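PDB 5YKZ: capsid protein, which forms the viral shell, its protruding domain, the fragment described here, pairing with a second copy to build a dimeric surface spike. Local coordinates for residues S38-P43 and N113-T118; Q48-E53 and Q108-N113. All coordinates share one frame; numbering follows the deposited sequence.

Contact 1 (S38-P43 and N113-T118)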
ATOM      1  N   SER B  38      -6.024 -13.675 -12.191  1.00 16.62           N
ATOM      2  CA  SER B  38      -6.300 -12.909 -10.947  1.00 17.01           C
ATOM      3  C   SER B  38      -5.064 -12.192 -10.502  1.00 16.05           C
ATOM      4  O   SER B  38      -3.920 -12.661 -10.525  1.00 16.98           O
ATOM      5  CB  SER B  38      -6.826 -13.854  -9.905  1.00 20.06           C
ATOM      6  OG  SER B  38      -8.207 -14.215 -10.324  1.00 24.42           O
ATOM      7  N   TYR B  39      -5.340 -10.964 -10.023  1.00 15.66           N
ATOM      8  CA  TYR B  39      -4.325 -10.015  -9.513  1.00 14.34           C
ATOM      9  C   TYR B  39      -4.720  -9.475  -8.195  1.00 13.37           C
ATOM     10  O   TYR B  39      -5.961  -9.389  -7.911  1.00 14.78           O
ATOM     11  CB  TYR B  39      -4.119  -8.878 -10.525  1.00 14.75           C
ATOM     12  CG  TYR B  39      -3.611  -9.342 -11.828  1.00 15.72           C
ATOM     13  CD1 TYR B  39      -2.242  -9.473 -12.032  1.00 17.35           C
ATOM     14  CD2 TYR B  39      -4.440  -9.674 -12.893  1.00 17.01           C
ATOM     15  CE1 TYR B  39      -1.739  -9.959 -13.234  1.00 18.49           C
ATOM     16  CE2 TYR B  39      -3.922 -10.136 -14.103  1.00 17.01           C
ATOM     17  CZ  TYR B  39      -2.583 -10.264 -14.222  1.00 16.71           C
ATOM     18  OH  TYR B  39      -2.093 -10.699 -15.470  1.00 19.99           O
ATOM     19  N   LEU B  40      -3.809  -9.015  -7.420  1.00 13.57           N
ATOM     20  CA  LEU B  40      -4.077  -8.227  -6.175  1.00 13.21           C
ATOM     21  C   LEU B  40      -3.660  -6.804  -6.424  1.00 13.33           C
ATOM     22  O   LEU B  40      -2.558  -6.574  -6.992  1.00 14.25           O
ATOM     23  CB  LEU B  40      -3.244  -8.835  -5.109  1.00 15.37           C
ATOM     24  CG  LEU B  40      -3.557  -8.464  -3.727  1.00 18.53           C
ATOM     25  CD1 LEU B  40      -4.926  -9.025  -3.215  1.00 17.46           C
ATOM     26  CD2 LEU B  40      -2.432  -8.856  -2.778  1.00 23.25           C
ATOM     27  N   LEU B  41      -4.439  -5.849  -5.987  1.00 12.53           N
ATOM     28  CA  LEU B  41      -4.121  -4.436  -6.110  1.00 12.91           C
ATOM     29  C   LEU B  41      -3.934  -3.841  -4.757  1.00 12.72           C
ATOM     30  O   LEU B  41      -4.778  -4.041  -3.864  1.00 13.15           O
ATOM     31  CB  LEU B  41      -5.236  -3.651  -6.821  1.00 13.16           C
ATOM     32  CG  LEU B  41      -5.913  -4.319  -7.980  1.00 13.62           C
ATOM     33  CD1 LEU B  41      -6.964  -3.457  -8.591  1.00 13.30           C
ATOM     34  CD2 LEU B  41      -4.902  -4.743  -9.075  1.00 14.18           C
ATOM     35  N   THR B  42      -2.852  -3.066  -4.523  1.00 11.97           N
ATOM     36  CA  THR B  42      -2.571  -2.414  -3.273  1.00 13.09           C
ATOM     37  C   THR B  42      -2.300  -0.947  -3.520  1.00 11.80           C
ATOM     38  O   THR B  42      -1.700  -0.596  -4.566  1.00 12.82           O
ATOM     39  CB  THR B  42      -1.351  -3.101  -2.598  1.00 14.61           C
ATOM     40  OG1 THR B  42      -0.194  -3.084  -3.527  1.00 17.25           O
ATOM     41  CG2 THR B  42      -1.658  -4.491  -2.254  1.00 14.29           C
ATOM     42  N   PRO B  43      -2.688  -0.063  -2.619  1.00 12.76           N
ATOM     43  CA  PRO B  43      -2.548   1.385  -2.861  1.00 12.54           C
ATOM     44  C   PRO B  43      -1.141   1.894  -2.687  1.00 12.77           C
ATOM     45  O   PRO B  43      -0.394   1.343  -1.864  1.00 14.12           O
ATOM     46  CB  PRO B  43      -3.467   1.995  -1.776  1.00 13.98           C
ATOM     47  CG  PRO B  43      -3.427   0.964  -0.663  1.00 15.86           C
ATOM     48  CD  PRO B  43      -3.401  -0.358  -1.341  1.00 13.85           C
ATOM     49  N   ASN B 113      -0.458  -0.758  -7.065  1.00 13.07           N
ATOM     50  CA  ASN B 113       0.358  -1.813  -7.626  1.00 13.74           C
ATOM     51  C   ASN B 113      -0.435  -2.951  -8.030  1.00 13.26           C
ATOM     52  O   ASN B 113      -1.351  -3.319  -7.307  1.00 15.03           O
ATOM     53  CB  ASN B 113       1.440  -2.225  -6.618  1.00 15.64           C
ATOM     54  CG  ASN B 113       2.560  -1.090  -6.581  1.00 17.48           C
ATOM     55  OD1 ASN B 113       3.015  -0.620  -7.590  1.00 19.54           O
ATOM     56  ND2 ASN B 113       2.769  -0.638  -5.548  1.00 20.05           N
ATOM     57  N   ILE B 114      -0.172  -3.534  -9.203  1.00 13.57           N
ATOM     58  CA  ILE B 114      -0.831  -4.743  -9.683  1.00 13.82           C
ATOM     59  C   ILE B 114       0.123  -5.887  -9.455  1.00 14.26           C
ATOM     60  O   ILE B 114       1.214  -5.942 -10.053  1.00 16.53           O
ATOM     61  CB  ILE B 114      -1.204  -4.646 -11.141  1.00 15.55           C
ATOM     62  CG1 ILE B 114      -2.017  -3.365 -11.431  1.00 14.45           C
ATOM     63  CG2 ILE B 114      -1.915  -5.923 -11.562  1.00 17.14           C
ATOM     64  CD1 ILE B 114      -2.524  -3.294 -12.843  1.00 17.27           C
ATOM     65  N   ILE B 115      -0.217  -6.757  -8.544  1.00 13.96           N
ATOM     66  CA  ILE B 115       0.643  -7.828  -8.016  1.00 14.28           C
ATOM     67  C   ILE B 115       0.169  -9.127  -8.604  1.00 13.79           C
ATOM     68  O   ILE B 115      -0.987  -9.427  -8.690  1.00 14.16           O
ATOM     69  CB  ILE B 115       0.567  -7.885  -6.507  1.00 14.45           C
ATOM     70  CG1 ILE B 115       0.967  -6.545  -5.944  1.00 17.20           C
ATOM     71  CG2 ILE B 115       1.486  -8.976  -5.991  1.00 16.44           C
ATOM     72  CD1 ILE B 115       0.644  -6.308  -4.560  1.00 21.90           C
ATOM     73  N   ALA B 116       1.175  -9.873  -9.129  1.00 15.03           N
ATOM     74  CA  ALA B 116       0.972 -11.074  -9.919  1.00 16.11           C
ATOM     75  C   ALA B 116       1.855 -12.215  -9.430  1.00 14.76           C
ATOM     76  O   ALA B 116       3.009 -11.983  -9.053  1.00 15.08           O
ATOM     77  CB  ALA B 116       1.323 -10.756 -11.394  1.00 17.92           C
ATOM     78  N   ALA B 117       1.338 -13.403  -9.594  1.00 16.20           N
ATOM     79  CA  ALA B 117       2.201 -14.542  -9.495  1.00 16.63           C
ATOM     80  C   ALA B 117       3.124 -14.658 -10.686  1.00 19.12           C
ATOM     81  O   ALA B 117       2.760 -14.324 -11.794  1.00 17.96           O
ATOM     82  CB  ALA B 117       1.350 -15.775  -9.462  1.00 19.68           C
ATOM     83  N   THR B 118       4.307 -15.181 -10.432  1.00 17.90           N
ATOM     84  CA  THR B 118       5.327 -15.474 -11.444  1.00 18.95           C
ATOM     85  C   THR B 118       6.166 -16.661 -10.963  1.00 22.30           C
ATOM     86  O   THR B 118       5.955 -17.214  -9.905  1.00 25.25           O
ATOM     87  CB  THR B 118       6.193 -14.216 -11.599  1.00 20.67           C
ATOM     88  OG1 THR B 118       7.090 -14.319 -12.740  1.00 22.12           O
ATOM     89  CG2 THR B 118       7.033 -13.855 -10.380  1.00 20.66           C
TER
HETATM   90  O   HOH W   1      -1.377 -13.504 -10.843  1.00 21.24           O
HETATM   91  O   HOH W   2       1.348  -0.947  -2.849  1.00 22.40           O
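Segments 38-43 and 113-118 run antiparallel as neighbouring strands, their axes 4.7 Å apart at the closest and their directions 145° from each other, with Leu-40/Ile-115 and Thr-42/Asn-113 as hydrogen-bonded pairs and Leu-41/Ile-114 as the non-hydrogen-bonded pair between them. Within each hydrogen-bonded pair the two bonds differ: Ile-115 N meets Leu-40 O at 2.8 Å, nearly along the C=O axis, whereas Leu-40 N reaches Ile-115 O at 3.1 Å on a lone pair. Beyond Leu-40/Ile-115 a water continues the link, donating to Ser-38 O and accepting from Ala-117 N. On one face, Tyr-39 and Ile-114 cross obliquely, ring atom CD1 lying 3.6 Å from Ile-114 CG2, the branch set anti to the backbone N. The methyl of Ala-116 sits at the ring edge, 3.7 Å from Tyr-39 CE1. Leu-41 lies alongside Ile-114, pointing the same way, with CD2 against CG1. The other face carries Leu-40, Thr-42, Asn-113 and Ile-115. Here Ile-115 extends its CG1 branch (chi2 165°) across Thr-42 at about a right angle, so that its CD1 comes 3.5 Å from Thr-42 OG1. A second water bonds to that hydroxyl, accepts from Asn-113 ND2 and donates to Pro-43 O. Tyr-39 OH accepts from Ser-34 N. The pair lies inside an antiparallel sheet, strand 79-88 flanking 38-43 and strand 7-15 flanking 113-118, while the Leu-40/Ile-115 face packs on Ile-115 and Leu-40 of the second subunit.

Contact 2 (Q48-E53 and Q108-N113)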
ATOM      1  N   GLN B  48       3.251  13.533  -2.684  1.00 13.29           N
ATOM      2  CA  GLN B  48       2.043  14.346  -2.968  1.00 12.71           C
ATOM      3  C   GLN B  48       1.852  15.400  -2.005  1.00 13.51           C
ATOM      4  O   GLN B  48       2.042  15.229  -0.805  1.00 14.39           O
ATOM      5  CB  GLN B  48       0.793  13.425  -3.049  1.00 14.00           C
ATOM      6  CG  GLN B  48       0.864  12.443  -4.169  1.00 13.31           C
ATOM      7  CD  GLN B  48       0.960  13.089  -5.492  1.00 13.65           C
ATOM      8  OE1 GLN B  48       0.045  13.868  -5.828  1.00 14.29           O
ATOM      9  NE2 GLN B  48       1.938  12.786  -6.221  1.00 14.61           N
ATOM     10  N   ASN B  49       1.389  16.576  -2.486  1.00 13.52           N
ATOM     11  CA  ASN B  49       0.949  17.648  -1.629  1.00 13.35           C
ATOM     12  C   ASN B  49      -0.542  17.719  -1.631  1.00 13.20           C
ATOM     13  O   ASN B  49      -1.141  18.352  -2.512  1.00 14.83           O
ATOM     14  CB  ASN B  49       1.537  18.985  -2.046  1.00 14.85           C
ATOM     15  CG  ASN B  49       1.065  20.061  -1.175  1.00 15.38           C
ATOM     16  OD1 ASN B  49       0.443  19.882  -0.170  1.00 16.42           O
ATOM     17  ND2 ASN B  49       1.487  21.304  -1.529  1.00 20.66           N
ATOM     18  N   PHE B  50      -1.179  17.016  -0.690  1.00 13.57           N
ATOM     19  CA  PHE B  50      -2.642  16.981  -0.586  1.00 14.64           C
ATOM     20  C   PHE B  50      -3.177  18.243   0.007  1.00 14.50           C
ATOM     21  O   PHE B  50      -4.410  18.324   0.094  1.00 16.45           O
ATOM     22  CB  PHE B  50      -3.081  15.744   0.251  1.00 13.77           C
ATOM     23  CG  PHE B  50      -2.717  14.435  -0.347  1.00 13.58           C
ATOM     24  CD1 PHE B  50      -3.433  13.916  -1.446  1.00 14.44           C
ATOM     25  CD2 PHE B  50      -1.704  13.637   0.141  1.00 12.88           C
ATOM     26  CE1 PHE B  50      -3.138  12.711  -1.954  1.00 13.86           C
ATOM     27  CE2 PHE B  50      -1.401  12.415  -0.370  1.00 14.15           C
ATOM     28  CZ  PHE B  50      -2.126  11.955  -1.453  1.00 13.68           C
ATOM     29  N   GLN B  51      -2.350  19.197   0.386  1.00 15.92           N
ATOM     30  CA  GLN B  51      -2.754  20.478   1.017  1.00 16.83           C
ATOM     31  C   GLN B  51      -2.457  21.593   0.093  1.00 18.57           C
ATOM     32  O   GLN B  51      -2.432  22.776   0.579  1.00 19.63           O
ATOM     33  CB  GLN B  51      -2.046  20.631   2.347  1.00 21.58           C
ATOM     34  CG  GLN B  51      -2.522  19.549   3.300  1.00 25.39           C
ATOM     35  CD  GLN B  51      -1.963  19.643   4.731  1.00 31.95           C
ATOM     36  OE1 GLN B  51      -1.285  20.592   5.092  1.00 32.57           O
ATOM     37  NE2 GLN B  51      -2.177  18.598   5.495  1.00 34.81           N
ATOM     38  N   SER B  52      -2.375  21.398  -1.178  1.00 17.12           N
ATOM     39  CA  SER B  52      -2.133  22.457  -2.178  1.00 18.54           C
ATOM     40  C   SER B  52      -3.373  23.332  -2.291  1.00 18.12           C
ATOM     41  O   SER B  52      -3.254  24.441  -2.866  1.00 21.42           O
ATOM     42  CB  SER B  52      -1.753  21.859  -3.518  1.00 19.08           C
ATOM     43  OG  SER B  52      -2.580  20.782  -3.888  1.00 17.85           O
ATOM     44  N   GLU B  53      -4.538  22.909  -1.810  1.00 18.46           N
ATOM     45  CA  GLU B  53      -5.799  23.718  -1.794  1.00 18.87           C
ATOM     46  C   GLU B  53      -6.655  23.090  -0.726  1.00 18.25           C
ATOM     47  O   GLU B  53      -6.305  22.006  -0.155  1.00 16.72           O
ATOM     48  CB  GLU B  53      -6.461  23.712  -3.178  1.00 20.11           C
ATOM     49  CG  GLU B  53      -6.962  22.353  -3.682  1.00 18.64           C
ATOM     50  CD  GLU B  53      -5.825  21.402  -3.995  1.00 18.34           C
ATOM     51  OE1 GLU B  53      -4.949  21.682  -4.830  1.00 20.21           O
ATOM     52  OE2 GLU B  53      -5.809  20.289  -3.393  1.00 17.57           O
ATOM     53  N   GLN B 108      -4.563  15.569  -6.929  1.00 13.82           N
ATOM     54  CA  GLN B 108      -3.327  14.858  -6.599  1.00 13.13           C
ATOM     55  C   GLN B 108      -3.352  13.492  -7.300  1.00 13.50           C
ATOM     56  O   GLN B 108      -4.373  12.985  -7.712  1.00 13.97           O
ATOM     57  CB  GLN B 108      -3.213  14.674  -5.079  1.00 13.83           C
ATOM     58  CG  GLN B 108      -2.937  15.982  -4.362  1.00 13.73           C
ATOM     59  CD  GLN B 108      -4.144  16.885  -4.129  1.00 14.03           C
ATOM     60  OE1 GLN B 108      -5.263  16.468  -4.338  1.00 13.90           O
ATOM     61  NE2 GLN B 108      -3.868  18.143  -3.747  1.00 14.97           N
ATOM     62  N   THR B 109      -2.170  12.874  -7.390  1.00 12.67           N
ATOM     63  CA  THR B 109      -1.980  11.607  -8.063  1.00 13.59           C
ATOM     64  C   THR B 109      -1.734  10.516  -7.064  1.00 12.82           C
ATOM     65  O   THR B 109      -0.769  10.573  -6.268  1.00 13.18           O
ATOM     66  CB  THR B 109      -0.809  11.673  -9.033  1.00 13.52           C
ATOM     67  OG1 THR B 109      -1.065  12.680 -10.044  1.00 15.45           O
ATOM     68  CG2 THR B 109      -0.639  10.369  -9.781  1.00 15.54           C
ATOM     69  N   THR B 110      -2.599   9.514  -7.098  1.00 12.15           N
ATOM     70  CA  THR B 110      -2.403   8.292  -6.295  1.00 12.52           C
ATOM     71  C   THR B 110      -2.583   7.131  -7.258  1.00 11.79           C
ATOM     72  O   THR B 110      -2.971   7.297  -8.412  1.00 12.16           O
ATOM     73  CB  THR B 110      -3.327   8.212  -5.112  1.00 12.61           C
ATOM     74  OG1 THR B 110      -4.655   7.949  -5.528  1.00 13.02           O
ATOM     75  CG2 THR B 110      -3.262   9.464  -4.253  1.00 13.72           C
ATOM     76  N   GLY B 111      -2.326   5.915  -6.769  1.00 12.44           N
ATOM     77  CA  GLY B 111      -2.378   4.758  -7.615  1.00 12.40           C
ATOM     78  C   GLY B 111      -2.326   3.467  -6.853  1.00 12.09           C
ATOM     79  O   GLY B 111      -2.588   3.409  -5.633  1.00 12.09           O
ATOM     80  N   PHE B 112      -2.005   2.436  -7.588  1.00 12.26           N
ATOM     81  CA  PHE B 112      -1.993   1.079  -7.060  1.00 12.20           C
ATOM     82  C   PHE B 112      -0.939   0.271  -7.756  1.00 12.74           C
ATOM     83  O   PHE B 112      -0.565   0.556  -8.911  1.00 14.61           O
ATOM     84  CB  PHE B 112      -3.393   0.396  -7.132  1.00 12.45           C
ATOM     85  CG  PHE B 112      -3.991   0.406  -8.511  1.00 12.41           C
ATOM     86  CD1 PHE B 112      -4.738   1.487  -8.929  1.00 12.59           C
ATOM     87  CD2 PHE B 112      -3.870  -0.679  -9.310  1.00 13.40           C
ATOM     88  CE1 PHE B 112      -5.339   1.474 -10.175  1.00 15.00           C
ATOM     89  CE2 PHE B 112      -4.508  -0.704 -10.542  1.00 14.76           C
ATOM     90  CZ  PHE B 112      -5.227   0.389 -10.967  1.00 14.64           C
ATOM     91  N   ASN B 113      -0.458  -0.758  -7.065  1.00 13.07           N
ATOM     92  CA  ASN B 113       0.358  -1.813  -7.626  1.00 13.74           C
ATOM     93  C   ASN B 113      -0.435  -2.951  -8.030  1.00 13.26           C
ATOM     94  O   ASN B 113      -1.351  -3.319  -7.307  1.00 15.03           O
ATOM     95  CB  ASN B 113       1.440  -2.225  -6.618  1.00 15.64           C
ATOM     96  CG  ASN B 113       2.560  -1.090  -6.581  1.00 17.48           C
ATOM     97  OD1 ASN B 113       3.015  -0.620  -7.590  1.00 19.54           O
ATOM     98  ND2 ASN B 113       2.769  -0.638  -5.548  1.00 20.05           N
TER
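Gln-108 and Glu-53 meet tip to tip, amide against carboxylate, with the two planes turned 57° from each other. Gln-108 NE2 gives a nearly straight bond (170°) to the syn lone pair of Glu-53 OE2, at 2.9 Å and almost in the plane of its own amide. The same nitrogen donates to Asn-49 O at 3.0 Å, again on a lone pair, so two bonds fix the rotation of the amide. A bend at chi2 (80°) folds the Gln-108 chain towards Phe-50, which it crosses obliquely, its CG 3.6 Å from Phe-50 CD1. The ring of Phe-50 has Gln-48 CB over one face, offset toward the rim, and Thr-110 CG2 at its edge, 3.9 Å from CZ. Gln-48, also bent at chi2, turns its amide to the backbone of Thr-109: Thr-109 N donates to Gln-48 OE1 at 2.9 Å, but from well above the carbonyl plane, and the amide nitrogen at the other end binds Leu-46 O. Ser-52 OG donates to Glu-53 OE1, and Lys-106 forms a salt bridge with Glu-53 OE2, which probably stabilises the charged carboxylate. Asn-49, in the 48-53 loop, packs on Pro-76 of the second subunit, and Gln-48 joins a beta ladder with that chain. Residues 49-52 form a type I beta turn with an Asx turn at its start, Asn-49 OD1 accepting from Gln-51 N; the Asn-49 carbonyl and the Glu-53 carboxylate are both bound by the Gln-108 amide, from the loop leading into strand 111-118.

Overall arrangement
From the N terminus, the chain passes through strands 7-15 and 26-30 before entering strand 38-48, whose first half supplies one side of contact 1. The end of that strand and the following loop give residues 48-53 of contact 2. Strands 58-63, 66-73, 79-88 and 95-101 come next, and residues 108-113 then close contact 2, nested inside the longer loop that contact 1 closes with 113-118. The segments overlap at Asn-113, which makes its cross-segment contacts in contact 1. The centres lie about 21 Å apart, on opposite sides of the chain's centre: contact 1 joins neighbouring strands of the sheet, contact 2 ties together loops beyond it, and both touch the second subunit.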